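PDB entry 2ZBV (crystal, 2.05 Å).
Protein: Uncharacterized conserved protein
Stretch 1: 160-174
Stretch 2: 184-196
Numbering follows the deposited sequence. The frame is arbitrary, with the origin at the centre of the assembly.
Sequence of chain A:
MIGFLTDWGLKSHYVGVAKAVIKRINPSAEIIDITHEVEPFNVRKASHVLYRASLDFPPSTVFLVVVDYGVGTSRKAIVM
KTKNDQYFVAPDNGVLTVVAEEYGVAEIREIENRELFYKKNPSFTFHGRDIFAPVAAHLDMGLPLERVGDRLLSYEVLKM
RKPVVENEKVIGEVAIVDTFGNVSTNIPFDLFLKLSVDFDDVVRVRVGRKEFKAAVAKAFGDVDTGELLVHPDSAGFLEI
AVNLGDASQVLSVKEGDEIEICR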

# COMPACT_ATOMS: atom_id res chain seq x y z
N MSE A 160 -28.54 7.58 -9.33
CA MSE A 160 -28.45 7.72 -7.88
C MSE A 160 -29.63 8.51 -7.33
O MSE A 160 -30.01 9.53 -7.89
CB MSE A 160 -27.17 8.46 -7.49
CG MSE A 160 -25.90 7.94 -8.10
SE MSE A 160 -24.39 8.89 -7.38
CE MSE A 160 -23.34 7.37 -6.78
N ARG A 161 -30.19 8.02 -6.23
CA ARG A 161 -31.31 8.70 -5.59
C ARG A 161 -30.72 9.81 -4.73
O ARG A 161 -30.20 9.55 -3.64
CB ARG A 161 -32.09 7.71 -4.72
CG ARG A 161 -33.22 8.33 -3.91
CD ARG A 161 -33.85 7.30 -3.00
NE ARG A 161 -34.85 7.89 -2.11
CZ ARG A 161 -35.99 8.44 -2.53
NH1 ARG A 161 -36.28 8.49 -3.83
NH2 ARG A 161 -36.84 8.95 -1.65
N LYS A 162 -30.79 11.05 -5.22
CA LYS A 162 -30.26 12.20 -4.49
C LYS A 162 -30.78 12.28 -3.06
O LYS A 162 -31.97 12.10 -2.81
CB LYS A 162 -30.60 13.50 -5.23
CG LYS A 162 -30.51 14.74 -4.34
CD LYS A 162 -29.33 15.64 -4.68
CE LYS A 162 -29.65 16.55 -5.85
NZ LYS A 162 -28.58 17.58 -6.04
N PRO A 163 -29.88 12.56 -2.10
CA PRO A 163 -30.32 12.66 -0.71
C PRO A 163 -31.18 13.91 -0.56
O PRO A 163 -30.78 15.01 -0.96
CB PRO A 163 -29.00 12.76 0.05
CG PRO A 163 -28.12 13.49 -0.91
CD PRO A 163 -28.43 12.80 -2.22
N VAL A 164 -32.36 13.75 0.01
CA VAL A 164 -33.26 14.87 0.20
C VAL A 164 -33.71 15.01 1.65
O VAL A 164 -33.62 14.07 2.44
CB VAL A 164 -34.53 14.73 -0.67
CG1 VAL A 164 -34.16 14.73 -2.15
CG2 VAL A 164 -35.27 13.45 -0.30
N VAL A 165 -34.19 16.20 1.98
CA VAL A 165 -34.70 16.49 3.32
C VAL A 165 -36.21 16.44 3.23
O VAL A 165 -36.81 17.19 2.46
CB VAL A 165 -34.27 17.89 3.79
CG1 VAL A 165 -34.99 18.23 5.09
CG2 VAL A 165 -32.77 17.94 3.98
N GLU A 166 -36.84 15.57 4.01
CA GLU A 166 -38.29 15.48 3.98
C GLU A 166 -38.92 15.13 5.32
O GLU A 166 -38.63 14.09 5.91
CB GLU A 166 -38.75 14.46 2.94
CG GLU A 166 -38.23 13.05 3.17
CD GLU A 166 -39.15 12.00 2.57
OE1 GLU A 166 -40.28 11.85 3.07
OE2 GLU A 166 -38.74 11.34 1.60
N ASN A 167 -39.78 16.02 5.79
CA ASN A 167 -40.50 15.83 7.04
C ASN A 167 -39.65 15.42 8.25
O ASN A 167 -39.71 14.27 8.70
CB ASN A 167 -41.62 14.81 6.84
CG ASN A 167 -42.58 15.21 5.73
OD1 ASN A 167 -43.18 16.29 5.77
ND2 ASN A 167 -42.74 14.35 4.73
N GLU A 168 -38.86 16.36 8.76
CA GLU A 168 -38.03 16.13 9.94
C GLU A 168 -36.88 15.12 9.80
O GLU A 168 -36.18 14.85 10.77
CB GLU A 168 -38.92 15.69 11.11
CG GLU A 168 -40.09 16.62 11.38
CD GLU A 168 -41.09 16.03 12.37
OE1 GLU A 168 -42.11 16.69 12.65
OE2 GLU A 168 -40.85 14.90 12.86
N LYS A 169 -36.69 14.57 8.61
CA LYS A 169 -35.61 13.61 8.43
C LYS A 169 -34.89 13.72 7.10
O LYS A 169 -35.37 14.37 6.16
CB LYS A 169 -36.14 12.18 8.59
CG LYS A 169 -37.06 11.74 7.47
CD LYS A 169 -37.51 10.30 7.66
CE LYS A 169 -38.40 9.85 6.51
NZ LYS A 169 -38.85 8.44 6.66
N VAL A 170 -33.73 13.09 7.03
CA VAL A 170 -32.93 13.08 5.81
C VAL A 170 -32.74 11.63 5.39
O VAL A 170 -32.41 10.76 6.20
CB VAL A 170 -31.55 13.72 6.04
CG1 VAL A 170 -31.70 15.22 6.27
CG2 VAL A 170 -30.86 13.08 7.23
N ILE A 171 -32.98 11.36 4.11
CA ILE A 171 -32.85 10.02 3.56
C ILE A 171 -31.63 9.98 2.64
O ILE A 171 -31.39 10.92 1.88
CB ILE A 171 -34.10 9.62 2.75
CG1 ILE A 171 -33.85 8.29 2.03
CG2 ILE A 171 -34.44 10.72 1.75
CD1 ILE A 171 -34.99 7.84 1.13
N GLY A 172 -30.86 8.91 2.73
CA GLY A 172 -29.68 8.79 1.90
C GLY A 172 -29.18 7.36 1.84
O GLY A 172 -29.94 6.42 2.09
N GLU A 173 -27.90 7.19 1.52
CA GLU A 173 -27.31 5.86 1.42
C GLU A 173 -25.89 5.89 1.96
O GLU A 173 -25.26 6.94 2.02
CB GLU A 173 -27.26 5.43 -0.05
CG GLU A 173 -28.59 5.53 -0.78
CD GLU A 173 -28.41 5.76 -2.26
OE1 GLU A 173 -27.84 4.88 -2.94
OE2 GLU A 173 -28.84 6.83 -2.75
N VAL A 174 -25.39 4.72 2.33
CA VAL A 174 -24.02 4.57 2.82
C VAL A 174 -23.13 4.64 1.59
O VAL A 174 -23.26 3.82 0.67
CB VAL A 174 -23.81 3.20 3.52
CG1 VAL A 174 -22.34 3.01 3.86
CG2 VAL A 174 -24.66 3.12 4.78
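Stretch 2 (184-196) STNIPFDLFLKLS

Stretch 1 is a hairpin: a weakly bonded strand at about 164-166 folds back on the strand 169-174, with Ile171 N donating to Val164 O at 3.2 Å. Stretch 2 enters as the end of a strand antiparallel to the end of stretch 1, turns a corner at Asn186 and Ile187, and then runs through a short helix that begins at Phe189, preceded by Pro188 at the N-cap position. It thereby lies back along the hairpin, from Val174 down to Glu168. Val174 and Thr185 form a non-hydrogen-bonded antiparallel pair, CA to CA 4.2 Å, with diverging side chains.

The polar contacts gather at the corner. Asn186 N donates to Glu173 O (3.1 Å), while Asn186 OD1 accepts from Glu173 N (2.8 Å, nearly straight at 166°), so the amide side chain continues the pairing where the chain turns the corner. Thr185 OG1 steadies the turn by accepting from Ile187 N at 3.1 Å. Gly172 suits this spot: a CB there would clash with Ile187 CG1 and Asn186 OD1.

From Ile187 onward the side-chain contacts are apolar. The CB atoms of Pro163, Val165, Leu191 and Leu195 all point toward the other stretch, so these apolar side chains meet in the contact. Pro163 packs its CB 4.0 Å from Ile187 CG1 and its CG 4.0 Å from Pro188 CD. Val165 CG2 meets Leu191 CG at 3.3 Å, and its CG1 meets Leu195 CD2 at 3.6 Å. Val170, compact and branched, sets CG1 3.4 Å from Leu195 CD1 and CG2 4.0 Å from Phe192 CD2, at the ring edge.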

# COMPACT_ATOMS: atom_id res chain seq x y z
N SER A 184 -19.68 6.52 6.29
CA SER A 184 -19.95 7.81 5.67
C SER A 184 -21.07 7.70 4.64
O SER A 184 -21.04 6.82 3.77
CB SER A 184 -18.70 8.38 5.00
OG SER A 184 -19.00 9.65 4.46
N THR A 185 -22.04 8.60 4.73
CA THR A 185 -23.18 8.59 3.82
C THR A 185 -22.95 9.57 2.67
O THR A 185 -21.90 10.20 2.58
CB THR A 185 -24.49 9.00 4.54
OG1 THR A 185 -24.43 10.40 4.86
CG2 THR A 185 -24.66 8.21 5.83
N ASN A 186 -23.95 9.69 1.81
CA ASN A 186 -23.88 10.60 0.68
C ASN A 186 -24.71 11.84 1.03
O ASN A 186 -25.04 12.64 0.16
CB ASN A 186 -24.44 9.93 -0.58
CG ASN A 186 -25.92 9.63 -0.48
OD1 ASN A 186 -26.45 9.40 0.61
ND2 ASN A 186 -26.60 9.60 -1.62
N ILE A 187 -25.03 11.97 2.31
CA ILE A 187 -25.81 13.09 2.81
C ILE A 187 -24.88 14.23 3.24
O ILE A 187 -24.08 14.07 4.16
CB ILE A 187 -26.65 12.67 4.04
CG1 ILE A 187 -27.61 11.55 3.65
CG2 ILE A 187 -27.43 13.87 4.58
CD1 ILE A 187 -28.21 10.83 4.85
N PRO A 188 -24.99 15.40 2.59
CA PRO A 188 -24.10 16.49 3.00
C PRO A 188 -24.46 16.89 4.43
O PRO A 188 -25.65 16.96 4.77
CB PRO A 188 -24.43 17.60 2.00
CG PRO A 188 -24.97 16.85 0.80
CD PRO A 188 -25.82 15.80 1.45
N PHE A 189 -23.47 17.15 5.27
CA PHE A 189 -23.77 17.53 6.64
C PHE A 189 -24.55 18.84 6.66
O PHE A 189 -25.30 19.11 7.60
CB PHE A 189 -22.50 17.68 7.47
CG PHE A 189 -22.73 17.53 8.95
CD1 PHE A 189 -22.92 16.27 9.51
CD2 PHE A 189 -22.83 18.65 9.77
CE1 PHE A 189 -23.20 16.13 10.87
CE2 PHE A 189 -23.11 18.52 11.12
CZ PHE A 189 -23.30 17.26 11.67
N ASP A 190 -24.36 19.66 5.63
CA ASP A 190 -25.08 20.93 5.51
C ASP A 190 -26.57 20.65 5.32
O ASP A 190 -27.42 21.31 5.93
CB ASP A 190 -24.57 21.75 4.32
CG ASP A 190 -23.24 22.40 4.59
OD1 ASP A 190 -23.09 23.02 5.67
OD2 ASP A 190 -22.34 22.31 3.73
N LEU A 191 -26.87 19.67 4.48
CA LEU A 191 -28.26 19.29 4.23
C LEU A 191 -28.86 18.84 5.56
O LEU A 191 -29.98 19.21 5.91
CB LEU A 191 -28.31 18.14 3.22
CG LEU A 191 -29.72 17.71 2.79
CD1 LEU A 191 -30.32 18.80 1.92
CD2 LEU A 191 -29.66 16.40 2.03
N PHE A 192 -28.09 18.04 6.29
CA PHE A 192 -28.52 17.53 7.59
C PHE A 192 -28.77 18.69 8.56
O PHE A 192 -29.67 18.64 9.38
CB PHE A 192 -27.46 16.59 8.16
CG PHE A 192 -27.71 16.15 9.57
CD1 PHE A 192 -26.91 16.63 10.61
CD2 PHE A 192 -28.73 15.25 9.88
CE1 PHE A 192 -27.13 16.22 11.92
CE2 PHE A 192 -28.95 14.83 11.18
CZ PHE A 192 -28.15 15.32 12.21
N LEU A 193 -27.96 19.73 8.44
CA LEU A 193 -28.09 20.89 9.31
C LEU A 193 -29.36 21.70 9.05
O LEU A 193 -29.64 22.65 9.78
CB LEU A 193 -26.87 21.80 9.17
CG LEU A 193 -25.57 21.27 9.79
CD1 LEU A 193 -24.43 22.24 9.52
CD2 LEU A 193 -25.77 21.06 11.28
N LYS A 194 -30.11 21.32 8.02
CA LYS A 194 -31.35 22.02 7.71
C LYS A 194 -32.52 21.42 8.47
O LYS A 194 -33.65 21.91 8.38
CB LYS A 194 -31.62 21.99 6.20
CG LYS A 194 -30.72 22.93 5.43
CD LYS A 194 -30.86 22.79 3.93
CE LYS A 194 -29.95 23.78 3.22
NZ LYS A 194 -29.85 23.51 1.76
N LEU A 195 -32.25 20.36 9.22
CA LEU A 195 -33.27 19.70 10.02
C LEU A 195 -33.31 20.39 11.37
O LEU A 195 -33.92 19.90 12.32
CB LEU A 195 -32.93 18.22 10.23
CG LEU A 195 -33.00 17.25 9.04
CD1 LEU A 195 -32.58 15.87 9.51
CD2 LEU A 195 -34.41 17.22 8.47
N SER A 196 -32.64 21.54 11.45
CA SER A 196 -32.57 22.31 12.68
C SER A 196 -32.09 21.42 13.83
O SER A 196 -32.78 21.23 14.83
CB SER A 196 -33.93 22.93 13.03
OG SER A 196 -34.89 21.93 13.36